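Long-range contacts in succinate-semialdehyde dehydrogenase (Synechococcus sp., PDB 4ITA), which probably catalyses the NADP+-dependent oxidation of succinic semialdehyde to succinate: residues A[91-95]-A[422-426]; A[375-379]-A[403-407]; A[70-75]-A[160-164]. The contacts are given in a common frame with arbitrary orientation. Residue numbers count along the deposited sequence, not the author numbering.

Contact 1 of 3, residues A[91-95]-A[422-426]; sequences LVCRY and DPRLP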
ATOM      1  N   LEU A  91      -4.667 -25.620   1.534  1.00  7.33           N
ATOM      2  CA  LEU A  91      -5.489 -24.974   2.545  1.00  7.49           C
ATOM      3  C   LEU A  91      -5.792 -23.523   2.191  1.00  7.46           C
ATOM      4  O   LEU A  91      -6.910 -23.066   2.377  1.00  7.17           O
ATOM      5  CB  LEU A  91      -4.791 -25.051   3.901  1.00 10.73           C
ATOM      6  CG  LEU A  91      -5.583 -24.706   5.153  1.00 14.93           C
ATOM      7  CD1 LEU A  91      -6.648 -25.767   5.396  1.00 18.28           C
ATOM      8  CD2 LEU A  91      -4.628 -24.584   6.336  1.00 17.75           C
ATOM      9  N   VAL A  92      -4.807 -22.780   1.686  1.00  7.08           N
ATOM     10  CA  VAL A  92      -5.076 -21.375   1.368  1.00  5.79           C
ATOM     11  C   VAL A  92      -5.958 -21.257   0.117  1.00  6.61           C
ATOM     12  O   VAL A  92      -6.756 -20.327   0.000  1.00  6.97           O
ATOM     13  CB  VAL A  92      -3.774 -20.511   1.280  1.00  5.51           C
ATOM     14  CG1 VAL A  92      -2.912 -20.932   0.090  1.00  8.08           C
ATOM     15  CG2 VAL A  92      -4.124 -19.028   1.235  1.00  7.69           C
ATOM     16  N   CYS A  93      -5.845 -22.214  -0.804  1.00  6.22           N
ATOM     17  CA  CYS A  93      -6.767 -22.271  -1.936  1.00  6.63           C
ATOM     18  C   CYS A  93      -8.198 -22.431  -1.436  1.00  6.91           C
ATOM     19  O   CYS A  93      -9.106 -21.709  -1.857  1.00  6.59           O
ATOM     20  CB  CYS A  93      -6.413 -23.425  -2.877  1.00  6.51           C
ATOM     21  SG  CYS A  93      -4.915 -23.149  -3.843  1.00  7.31           S
ATOM     22  N   ARG A  94      -8.391 -23.364  -0.513  1.00  6.47           N
ATOM     23  CA  ARG A  94      -9.728 -23.601   0.032  1.00  6.20           C
ATOM     24  C   ARG A  94     -10.230 -22.410   0.849  1.00  6.78           C
ATOM     25  O   ARG A  94     -11.411 -22.072   0.788  1.00  7.50           O
ATOM     26  CB  ARG A  94      -9.761 -24.882   0.867  1.00  7.97           C
ATOM     27  CG  ARG A  94      -9.561 -26.117   0.025  1.00  8.34           C
ATOM     28  CD  ARG A  94     -10.044 -27.394   0.702  1.00 11.31           C
ATOM     29  NE  ARG A  94      -9.821 -28.550  -0.164  1.00  9.11           N
ATOM     30  CZ  ARG A  94     -10.614 -28.880  -1.176  1.00  9.97           C
ATOM     31  NH1 ARG A  94     -11.683 -28.142  -1.442  1.00 10.85           N
ATOM     32  NH2 ARG A  94     -10.337 -29.938  -1.931  1.00 10.67           N
ATOM     33  N   TYR A  95      -9.338 -21.761   1.591  1.00  5.93           N
ATOM     34  CA  TYR A  95      -9.709 -20.584   2.370  1.00  6.68           C
ATOM     35  C   TYR A  95     -10.342 -19.499   1.499  1.00  6.75           C
ATOM     36  O   TYR A  95     -11.425 -18.984   1.806  1.00  6.99           O
ATOM     37  CB  TYR A  95      -8.501 -20.033   3.125  1.00  7.48           C
ATOM     38  CG  TYR A  95      -8.835 -18.822   3.961  1.00  7.07           C
ATOM     39  CD1 TYR A  95      -9.433 -18.960   5.207  1.00  7.42           C
ATOM     40  CD2 TYR A  95      -8.563 -17.536   3.502  1.00  7.79           C
ATOM     41  CE1 TYR A  95      -9.745 -17.850   5.971  1.00  8.28           C
ATOM     42  CE2 TYR A  95      -8.865 -16.424   4.264  1.00  7.85           C
ATOM     43  CZ  TYR A  95      -9.461 -16.584   5.493  1.00  8.04           C
ATOM     44  OH  TYR A  95      -9.766 -15.469   6.247  1.00  9.51           O
ATOM     45  N   ASP A 422      -1.071 -18.602   8.961  1.00 10.85           N
ATOM     46  CA  ASP A 422      -2.341 -19.309   9.005  1.00 10.64           C
ATOM     47  C   ASP A 422      -3.244 -18.519   8.072  1.00  9.75           C
ATOM     48  O   ASP A 422      -3.385 -17.318   8.254  1.00 10.16           O
ATOM     49  CB  ASP A 422      -2.876 -19.248  10.444  1.00 13.76           C
ATOM     50  CG  ASP A 422      -4.187 -20.003  10.645  1.00 15.46           C
ATOM     51  OD1 ASP A 422      -5.018 -20.075   9.718  1.00 12.99           O
ATOM     52  OD2 ASP A 422      -4.399 -20.509  11.768  1.00 18.79           O
ATOM     53  N   PRO A 423      -3.869 -19.174   7.077  1.00  9.09           N
ATOM     54  CA  PRO A 423      -4.729 -18.424   6.148  1.00  9.00           C
ATOM     55  C   PRO A 423      -5.810 -17.576   6.828  1.00  9.06           C
ATOM     56  O   PRO A 423      -6.271 -16.589   6.263  1.00  8.92           O
ATOM     57  CB  PRO A 423      -5.382 -19.528   5.306  1.00  9.71           C
ATOM     58  CG  PRO A 423      -4.425 -20.666   5.367  1.00 12.71           C
ATOM     59  CD  PRO A 423      -3.804 -20.609   6.739  1.00 11.28           C
ATOM     60  N   ARG A 424      -6.208 -17.958   8.038  1.00  8.57           N
ATOM     61  CA  ARG A 424      -7.289 -17.277   8.741  1.00  9.06           C
ATOM     62  C   ARG A 424      -6.907 -15.915   9.323  1.00  9.62           C
ATOM     63  O   ARG A 424      -7.779 -15.136   9.706  1.00 10.47           O
ATOM     64  CB  ARG A 424      -7.828 -18.171   9.863  1.00 10.72           C
ATOM     65  CG  ARG A 424      -8.482 -19.455   9.362  1.00 11.65           C
ATOM     66  CD  ARG A 424      -8.809 -20.391  10.516  1.00 12.84           C
ATOM     67  NE  ARG A 424      -7.599 -20.864  11.180  1.00 13.61           N
ATOM     68  CZ  ARG A 424      -7.586 -21.745  12.174  1.00 13.45           C
ATOM     69  NH1 ARG A 424      -8.725 -22.251  12.626  1.00 17.14           N
ATOM     70  NH2 ARG A 424      -6.435 -22.113  12.715  1.00 15.33           N
ATOM     71  N   LEU A 425      -5.608 -15.633   9.399  1.00  9.65           N
ATOM     72  CA  LEU A 425      -5.105 -14.426  10.064  1.00 10.37           C
ATOM     73  C   LEU A 425      -4.132 -13.704   9.137  1.00  9.36           C
ATOM     74  O   LEU A 425      -3.299 -14.344   8.505  1.00 10.08           O
ATOM     75  CB  LEU A 425      -4.378 -14.800  11.367  1.00 13.12           C
ATOM     76  CG  LEU A 425      -5.170 -15.061  12.664  1.00 16.53           C
ATOM     77  CD1 LEU A 425      -5.850 -13.802  13.164  1.00 19.38           C
ATOM     78  CD2 LEU A 425      -6.183 -16.172  12.543  1.00 22.35           C
ATOM     79  N   PRO A 426      -4.232 -12.366   9.043  1.00  8.30           N
ATOM     80  CA  PRO A 426      -3.296 -11.648   8.166  1.00  8.32           C
ATOM     81  C   PRO A 426      -1.837 -11.798   8.609  1.00  8.37           C
ATOM     82  O   PRO A 426      -1.550 -12.103   9.775  1.00  9.07           O
ATOM     83  CB  PRO A 426      -3.759 -10.190   8.262  1.00  8.45           C
ATOM     84  CG  PRO A 426      -5.202 -10.283   8.714  1.00 13.83           C
ATOM     85  CD  PRO A 426      -5.243 -11.470   9.628  1.00 11.36           C
TER
HETATM   86  O   HOH W   1     -10.444 -15.769   8.848  1.00 15.49           O
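A type I beta turn from D422 to L425, reinforced by an Asx turn, pushes its proline against the flank of helix 79-103. The turn is closed by L425 N donating to D422 O (3.0 Å). D422 OD1 accepts from R424 N at 3.0 Å, which makes the Asx turn, and the carboxylate holds R424 in a salt bridge (R424 NH2 to D422 OD2, 2.8 Å). P423 is central to the contact. Its CG lies 4.0 Å from L91 CD2 and 4.1 Å from V92 CB, while its CB makes an off-centre CH-pi contact with the Y95 ring, 4.2 Å from the centroid. P423 O lies 3.3 Å from Y95 CE2 and, with R424 N, over one face of that ring. In the aldehyde dehydrogenase fold this loop leads from strand 412-415, at the edge of one sheet, to strand 434-435 of another, so the turn seats the returning chain on a helix from early in the sequence. No direct hydrogen bond joins the segments; a water bridges them, 2.7 Å from Y95 OH and donating to R424 O at 2.9 Å. Beyond the turn, P426 O accepts a hydrogen bond from T452 of the second subunit.

Contact 2 of 3, residues A[375-379]-A[403-407]; sequences LDQAI and RFIQE. With EDO (1,2-ethanediol), chain L.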
ATOM      1  N   LEU A 375      11.829  -7.334  32.147  1.00 10.01           N
ATOM      2  CA  LEU A 375      10.925  -7.127  31.027  1.00 10.83           C
ATOM      3  C   LEU A 375      11.338  -5.967  30.107  1.00 11.19           C
ATOM      4  O   LEU A 375      11.329  -6.112  28.880  1.00  9.49           O
ATOM      5  CB  LEU A 375       9.516  -6.913  31.577  1.00 11.17           C
ATOM      6  CG  LEU A 375       8.379  -6.786  30.575  1.00 12.35           C
ATOM      7  CD1 LEU A 375       8.355  -7.985  29.669  1.00 15.20           C
ATOM      8  CD2 LEU A 375       7.065  -6.665  31.316  1.00 15.80           C
ATOM      9  N   ASP A 376      11.702  -4.825  30.683  1.00 10.77           N
ATOM     10  CA  ASP A 376      12.097  -3.675  29.875  1.00 10.23           C
ATOM     11  C   ASP A 376      13.303  -4.017  29.006  1.00 10.46           C
ATOM     12  O   ASP A 376      13.358  -3.660  27.829  1.00 10.30           O
ATOM     13  CB  ASP A 376      12.410  -2.448  30.740  1.00 10.48           C
ATOM     14  CG  ASP A 376      11.164  -1.763  31.278  1.00 16.35           C
ATOM     15  OD1 ASP A 376      10.051  -2.188  30.945  1.00 16.89           O
ATOM     16  OD2 ASP A 376      11.310  -0.779  32.038  1.00 21.08           O
ATOM     17  N   GLN A 377      14.270  -4.720  29.582  1.00  9.96           N
ATOM     18  CA  GLN A 377      15.480  -5.077  28.846  1.00  9.59           C
ATOM     19  C   GLN A 377      15.159  -6.077  27.736  1.00 10.19           C
ATOM     20  O   GLN A 377      15.706  -6.003  26.644  1.00 10.43           O
ATOM     21  CB  GLN A 377      16.525  -5.655  29.802  1.00 10.83           C
ATOM     22  CG  GLN A 377      17.894  -5.873  29.185  1.00 17.04           C
ATOM     23  CD  GLN A 377      18.857  -6.563  30.144  1.00 18.59           C
ATOM     24  OE1 GLN A 377      18.564  -6.714  31.330  1.00 23.60           O
ATOM     25  NE2 GLN A 377      20.006  -6.987  29.629  1.00 30.20           N
ATOM     26  N   ALA A 378      14.254  -7.003  28.019  1.00  9.31           N
ATOM     27  CA  ALA A 378      13.843  -7.992  27.019  1.00  9.74           C
ATOM     28  C   ALA A 378      13.201  -7.327  25.803  1.00 10.22           C
ATOM     29  O   ALA A 378      13.517  -7.657  24.659  1.00  9.23           O
ATOM     30  CB  ALA A 378      12.888  -8.982  27.627  1.00  9.54           C
ATOM     31  N   ILE A 379      12.299  -6.389  26.052  1.00  9.15           N
ATOM     32  CA  ILE A 379      11.613  -5.691  24.974  1.00 11.30           C
ATOM     33  C   ILE A 379      12.581  -4.813  24.178  1.00 10.07           C
ATOM     34  O   ILE A 379      12.566  -4.808  22.945  1.00 10.43           O
ATOM     35  CB  ILE A 379      10.417  -4.890  25.533  1.00 11.16           C
ATOM     36  CG1 ILE A 379       9.354  -5.868  26.042  1.00 12.73           C
ATOM     37  CG2 ILE A 379       9.847  -3.951  24.472  1.00 12.89           C
ATOM     38  CD1 ILE A 379       8.281  -5.246  26.913  1.00 16.46           C
ATOM     39  N   ARG A 403       2.180  -6.675  28.009  1.00  9.18           N
ATOM     40  CA  ARG A 403       3.277  -5.793  27.626  1.00  9.63           C
ATOM     41  C   ARG A 403       4.014  -6.305  26.389  1.00  8.93           C
ATOM     42  O   ARG A 403       4.361  -5.515  25.509  1.00  9.69           O
ATOM     43  CB  ARG A 403       4.242  -5.552  28.788  1.00 13.06           C
ATOM     44  CG  ARG A 403       3.691  -4.595  29.841  1.00 15.01           C
ATOM     45  CD  ARG A 403       4.806  -3.965  30.669  1.00 17.99           C
ATOM     46  NE  ARG A 403       5.744  -3.200  29.849  1.00 17.74           N
ATOM     47  CZ  ARG A 403       6.975  -2.868  30.229  1.00 18.90           C
ATOM     48  NH1 ARG A 403       7.427  -3.242  31.418  1.00 18.86           N
ATOM     49  NH2 ARG A 403       7.761  -2.174  29.417  1.00 18.40           N
ATOM     50  N   PHE A 404       4.247  -7.615  26.314  1.00  8.68           N
ATOM     51  CA  PHE A 404       4.875  -8.192  25.129  1.00  8.11           C
ATOM     52  C   PHE A 404       4.006  -7.964  23.886  1.00  9.47           C
ATOM     53  O   PHE A 404       4.507  -7.531  22.842  1.00  9.22           O
ATOM     54  CB  PHE A 404       5.127  -9.692  25.321  1.00  8.84           C
ATOM     55  CG  PHE A 404       6.354 -10.020  26.140  1.00  8.14           C
ATOM     56  CD1 PHE A 404       7.598  -9.486  25.818  1.00  8.21           C
ATOM     57  CD2 PHE A 404       6.270 -10.900  27.218  1.00  8.80           C
ATOM     58  CE1 PHE A 404       8.732  -9.812  26.570  1.00  8.86           C
ATOM     59  CE2 PHE A 404       7.398 -11.228  27.962  1.00  8.77           C
ATOM     60  CZ  PHE A 404       8.628 -10.684  27.638  1.00  9.99           C
ATOM     61  N   ILE A 405       2.711  -8.260  23.997  1.00  8.87           N
ATOM     62  CA  ILE A 405       1.779  -8.042  22.888  1.00  8.93           C
ATOM     63  C   ILE A 405       1.799  -6.588  22.425  1.00 10.09           C
ATOM     64  O   ILE A 405       1.862  -6.304  21.229  1.00  9.62           O
ATOM     65  CB  ILE A 405       0.343  -8.451  23.283  1.00  8.05           C
ATOM     66  CG1 ILE A 405       0.250  -9.969  23.415  1.00  9.05           C
ATOM     67  CG2 ILE A 405      -0.671  -7.936  22.263  1.00 10.46           C
ATOM     68  CD1 ILE A 405      -1.007 -10.456  24.109  1.00 10.49           C
ATOM     69  N   GLN A 406       1.763  -5.662  23.374  1.00  9.78           N
ATOM     70  CA  GLN A 406       1.659  -4.252  23.043  1.00  9.69           C
ATOM     71  C   GLN A 406       2.964  -3.659  22.524  1.00 10.50           C
ATOM     72  O   GLN A 406       2.958  -2.823  21.617  1.00 12.50           O
ATOM     73  CB  GLN A 406       1.170  -3.460  24.263  1.00 12.21           C
ATOM     74  CG  GLN A 406      -0.274  -3.763  24.637  1.00 15.28           C
ATOM     75  CD  GLN A 406      -1.259  -3.306  23.581  1.00 18.67           C
ATOM     76  OE1 GLN A 406      -1.149  -2.198  23.057  1.00 22.84           O
ATOM     77  NE2 GLN A 406      -2.224  -4.162  23.254  1.00 24.20           N
ATOM     78  N   GLU A 407       4.085  -4.093  23.087  1.00 10.00           N
ATOM     79  CA  GLU A 407       5.337  -3.369  22.905  1.00 10.60           C
ATOM     80  C   GLU A 407       6.375  -4.007  21.991  1.00  8.74           C
ATOM     81  O   GLU A 407       7.333  -3.340  21.609  1.00  9.51           O
ATOM     82  CB  GLU A 407       5.961  -3.039  24.263  1.00 10.51           C
ATOM     83  CG  GLU A 407       5.065  -2.190  25.149  1.00 12.41           C
ATOM     84  CD  GLU A 407       5.633  -1.982  26.539  1.00 16.64           C
ATOM     85  OE1 GLU A 407       6.870  -1.877  26.670  1.00 17.38           O
ATOM     86  OE2 GLU A 407       4.828  -1.929  27.494  1.00 19.66           O
TER
HETATM   87  C1  EDO L 510      13.889  -1.358  35.247  1.00 19.38           C
HETATM   88  O1  EDO L 510      13.777  -2.288  34.164  1.00 25.26           O
HETATM   89  C2  EDO L 510      12.976  -0.177  34.960  1.00 21.63           C
HETATM   90  O2  EDO L 510      13.198   0.272  33.616  1.00 25.48           O
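L375, in the first turn of helix 375-383, points at the neighbouring helix 398-407 and sets CD1 over the face of the F404 ring, a CH-pi contact 3.8 Å from the centroid. Its CG lies over one face of the R403 guanidinium. D376 makes the polar link: OD1 takes hydrogen bonds from R403 NH2 (2.8 Å) and R403 NH1 (2.9 Å), while OD2 accepts from O2 of a 1,2-ethanediol at 2.7 Å. A378 CB meets the F404 ring edge. I379 closes the apolar row, its CG1 4.0 Å from F404 CE1 and its CD1 over the same guanidinium face as L375 CG. The axes of the two short segments come within 11.0 Å and cross at -35°, and F404 also meets F240 edge-to-face beside strand 235-239. E407 holds R403 within its own helix (R403 NE to E407 OE2, 2.8 Å; R403 NH2 to E407 OE1, 2.9 Å), so one arginine serves two carboxylates, the D376 pair crossing between helices on the more exposed side of an apolar seam.

Contact 3 of 3, residues A[70-75]-A[160-164]; sequences IMTTEM and NVPQC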
ATOM      1  N   ILE A  70       9.612 -32.578  -5.775  1.00  8.52           N
ATOM      2  CA  ILE A  70      10.159 -31.524  -6.625  1.00  8.40           C
ATOM      3  C   ILE A  70      10.817 -30.461  -5.748  1.00  7.90           C
ATOM      4  O   ILE A  70      11.944 -30.039  -6.025  1.00  8.33           O
ATOM      5  CB  ILE A  70       9.086 -30.863  -7.515  1.00  9.55           C
ATOM      6  CG1 ILE A  70       8.378 -31.905  -8.386  1.00 10.31           C
ATOM      7  CG2 ILE A  70       9.714 -29.789  -8.391  1.00 10.76           C
ATOM      8  CD1 ILE A  70       7.194 -31.330  -9.149  1.00 12.59           C
ATOM      9  N   MET A  71      10.115 -30.044  -4.691  1.00  7.73           N
ATOM     10  CA  MET A  71      10.637 -29.037  -3.759  1.00  7.97           C
ATOM     11  C   MET A  71      11.956 -29.490  -3.143  1.00  7.49           C
ATOM     12  O   MET A  71      12.945 -28.754  -3.146  1.00  8.03           O
ATOM     13  CB  MET A  71       9.629 -28.731  -2.641  1.00  7.38           C
ATOM     14  CG  MET A  71       8.285 -28.139  -3.099  1.00  8.72           C
ATOM     15  SD  MET A  71       7.184 -27.652  -1.729  1.00  6.10           S
ATOM     16  CE  MET A  71       5.694 -28.585  -2.137  1.00 10.67           C
ATOM     17  N   THR A  72      11.968 -30.700  -2.600  1.00  7.83           N
ATOM     18  CA  THR A  72      13.166 -31.244  -1.966  1.00  8.86           C
ATOM     19  C   THR A  72      14.336 -31.344  -2.938  1.00  7.50           C
ATOM     20  O   THR A  72      15.460 -30.978  -2.602  1.00  8.62           O
ATOM     21  CB  THR A  72      12.861 -32.616  -1.349  1.00  7.70           C
ATOM     22  OG1 THR A  72      11.865 -32.452  -0.333  1.00  8.74           O
ATOM     23  CG2 THR A  72      14.113 -33.240  -0.741  1.00  9.33           C
ATOM     24  N   THR A  73      14.071 -31.822  -4.148  1.00  8.47           N
ATOM     25  CA  THR A  73      15.118 -31.953  -5.147  1.00  8.67           C
ATOM     26  C   THR A  73      15.743 -30.605  -5.490  1.00  8.31           C
ATOM     27  O   THR A  73      16.962 -30.488  -5.606  1.00  8.55           O
ATOM     28  CB  THR A  73      14.567 -32.588  -6.431  1.00  9.53           C
ATOM     29  OG1 THR A  73      14.103 -33.909  -6.135  1.00 11.54           O
ATOM     30  CG2 THR A  73      15.633 -32.650  -7.520  1.00 11.88           C
ATOM     31  N   GLU A  74      14.910 -29.582  -5.657  1.00  7.80           N
ATOM     32  CA  GLU A  74      15.421 -28.285  -6.090  1.00  9.20           C
ATOM     33  C   GLU A  74      16.048 -27.447  -4.984  1.00  7.25           C
ATOM     34  O   GLU A  74      17.037 -26.761  -5.223  1.00  8.27           O
ATOM     35  CB  GLU A  74      14.337 -27.466  -6.798  1.00  7.89           C
ATOM     36  CG  GLU A  74      13.865 -28.072  -8.110  1.00  9.06           C
ATOM     37  CD  GLU A  74      13.178 -27.061  -9.005  1.00  8.96           C
ATOM     38  OE1 GLU A  74      12.157 -26.476  -8.571  1.00  8.29           O
ATOM     39  OE2 GLU A  74      13.666 -26.859 -10.139  1.00  9.11           O
ATOM     40  N   MET A  75      15.473 -27.476  -3.782  1.00  7.61           N
ATOM     41  CA  MET A  75      15.920 -26.537  -2.756  1.00  7.72           C
ATOM     42  C   MET A  75      16.214 -27.132  -1.378  1.00  8.14           C
ATOM     43  O   MET A  75      16.547 -26.399  -0.451  1.00  7.96           O
ATOM     44  CB  MET A  75      15.004 -25.309  -2.692  1.00  7.59           C
ATOM     45  CG  MET A  75      13.509 -25.608  -2.578  1.00  8.12           C
ATOM     46  SD  MET A  75      12.972 -26.312  -0.978  1.00  6.31           S
ATOM     47  CE  MET A  75      13.469 -24.988   0.151  1.00  7.65           C
ATOM     48  N   ASN A 160      16.444 -20.809  -9.001  1.00  7.50           N
ATOM     49  CA  ASN A 160      16.809 -22.167  -8.620  1.00  7.42           C
ATOM     50  C   ASN A 160      15.614 -23.086  -8.369  1.00  8.16           C
ATOM     51  O   ASN A 160      15.791 -24.252  -8.037  1.00  8.56           O
ATOM     52  CB  ASN A 160      17.715 -22.149  -7.389  1.00  9.38           C
ATOM     53  CG  ASN A 160      17.048 -21.510  -6.187  1.00  8.72           C
ATOM     54  OD1 ASN A 160      16.310 -20.535  -6.320  1.00 10.74           O
ATOM     55  ND2 ASN A 160      17.306 -22.055  -5.000  1.00 11.40           N
ATOM     56  N   VAL A 161      14.397 -22.577  -8.539  1.00  7.46           N
ATOM     57  CA  VAL A 161      13.224 -23.459  -8.458  1.00  8.22           C
ATOM     58  C   VAL A 161      12.336 -23.456  -9.717  1.00  6.95           C
ATOM     59  O   VAL A 161      11.104 -23.358  -9.618  1.00  7.62           O
ATOM     60  CB  VAL A 161      12.387 -23.221  -7.161  1.00  7.10           C
ATOM     61  CG1 VAL A 161      13.194 -23.598  -5.932  1.00  7.37           C
ATOM     62  CG2 VAL A 161      11.911 -21.776  -7.060  1.00  8.45           C
ATOM     63  N   PRO A 162      12.949 -23.600 -10.908  1.00  7.15           N
ATOM     64  CA  PRO A 162      12.135 -23.574 -12.130  1.00  6.71           C
ATOM     65  C   PRO A 162      11.113 -24.711 -12.204  1.00  7.01           C
ATOM     66  O   PRO A 162      10.009 -24.486 -12.696  1.00  7.68           O
ATOM     67  CB  PRO A 162      13.184 -23.695 -13.251  1.00  7.67           C
ATOM     68  CG  PRO A 162      14.328 -24.393 -12.618  1.00  8.01           C
ATOM     69  CD  PRO A 162      14.365 -23.882 -11.211  1.00  8.32           C
ATOM     70  N   GLN A 163      11.452 -25.907 -11.736  1.00  6.81           N
ATOM     71  CA  GLN A 163      10.473 -26.991 -11.778  1.00  7.19           C
ATOM     72  C   GLN A 163       9.287 -26.738 -10.853  1.00  7.37           C
ATOM     73  O   GLN A 163       8.152 -27.066 -11.198  1.00  7.11           O
ATOM     74  CB  GLN A 163      11.115 -28.346 -11.481  1.00  7.95           C
ATOM     75  CG  GLN A 163      12.151 -28.763 -12.511  1.00 10.74           C
ATOM     76  CD  GLN A 163      12.655 -30.168 -12.267  1.00 14.55           C
ATOM     77  OE1 GLN A 163      11.867 -31.110 -12.150  1.00 17.26           O
ATOM     78  NE2 GLN A 163      13.971 -30.316 -12.172  1.00 17.35           N
ATOM     79  N   CYS A 164       9.535 -26.146  -9.689  1.00  6.25           N
ATOM     80  CA  CYS A 164       8.433 -25.760  -8.812  1.00  6.09           C
ATOM     81  C   CYS A 164       7.548 -24.727  -9.491  1.00  5.70           C
ATOM     82  O   CYS A 164       6.324 -24.837  -9.476  1.00  7.09           O
ATOM     83  CB  CYS A 164       8.946 -25.198  -7.481  1.00  7.04           C
ATOM     84  SG  CYS A 164       9.738 -26.407  -6.395  1.00  8.15           S
TER
HETATM   85  O   HOH W   2      17.801 -25.991  -7.845  1.00 12.05           O
HETATM   86  O   HOH W   3      18.470 -24.564  -4.606  1.00 15.90           O
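This is a buried contact between the C-terminal part of helix 64-75 and the start of helix 162-175, a glutamate meeting a helix N-terminus. E74 reaches across with both carboxylate oxygens: OE2 accepts from Q163 N and OE1 from C164 N, each at 2.9 Å. V161 holds the N-cap position, so these first-turn amides have no earlier carbonyl in their own helix to bond; the negative charge also suits the helix dipole. Helix 162-175 is the connection of a beta-alpha-beta crossover in the Rossmann-type cofactor-binding part of the chain, linking parallel strands 152-156 and 182-185. The N160 side chain comes about 5 Å from the bound NADPH. T7 OG1 is hydrogen-bonded to both E74 OE2 and Q163 NE2. I70 CG2 packs 3.9 Å from C164 SG beside the carboxylate; farther off, M75 CG lies 3.9 Å from V161 CG1. One water sits between E74 O (2.8 Å) and N160 O (2.7 Å), a second between E74 O (2.7 Å) and N160 ND2 (2.8 Å).

Contact 3 is the buried one of the three, whereas contacts 1 and 2 are only partly buried and both have residues that touch the second subunit. Helix 64-75 of contact 3 is followed directly in the chain by helix 79-103 of contact 1, yet the two contacts do not meet, with centres 23 Å apart. Contact 2 packs two helices against the sheet that holds strands 235-239 and 366-372, on the opposite side of the chain's centre from contact 3, about 40 Å away between centres. Chemistry follows place: the buried carboxylate of contact 3 is met by backbone amides, that of contact 2 pairs with an arginine nearer the surface, and contact 1 joins its segments by apolar packing and one water, keeping its salt bridge within the turn.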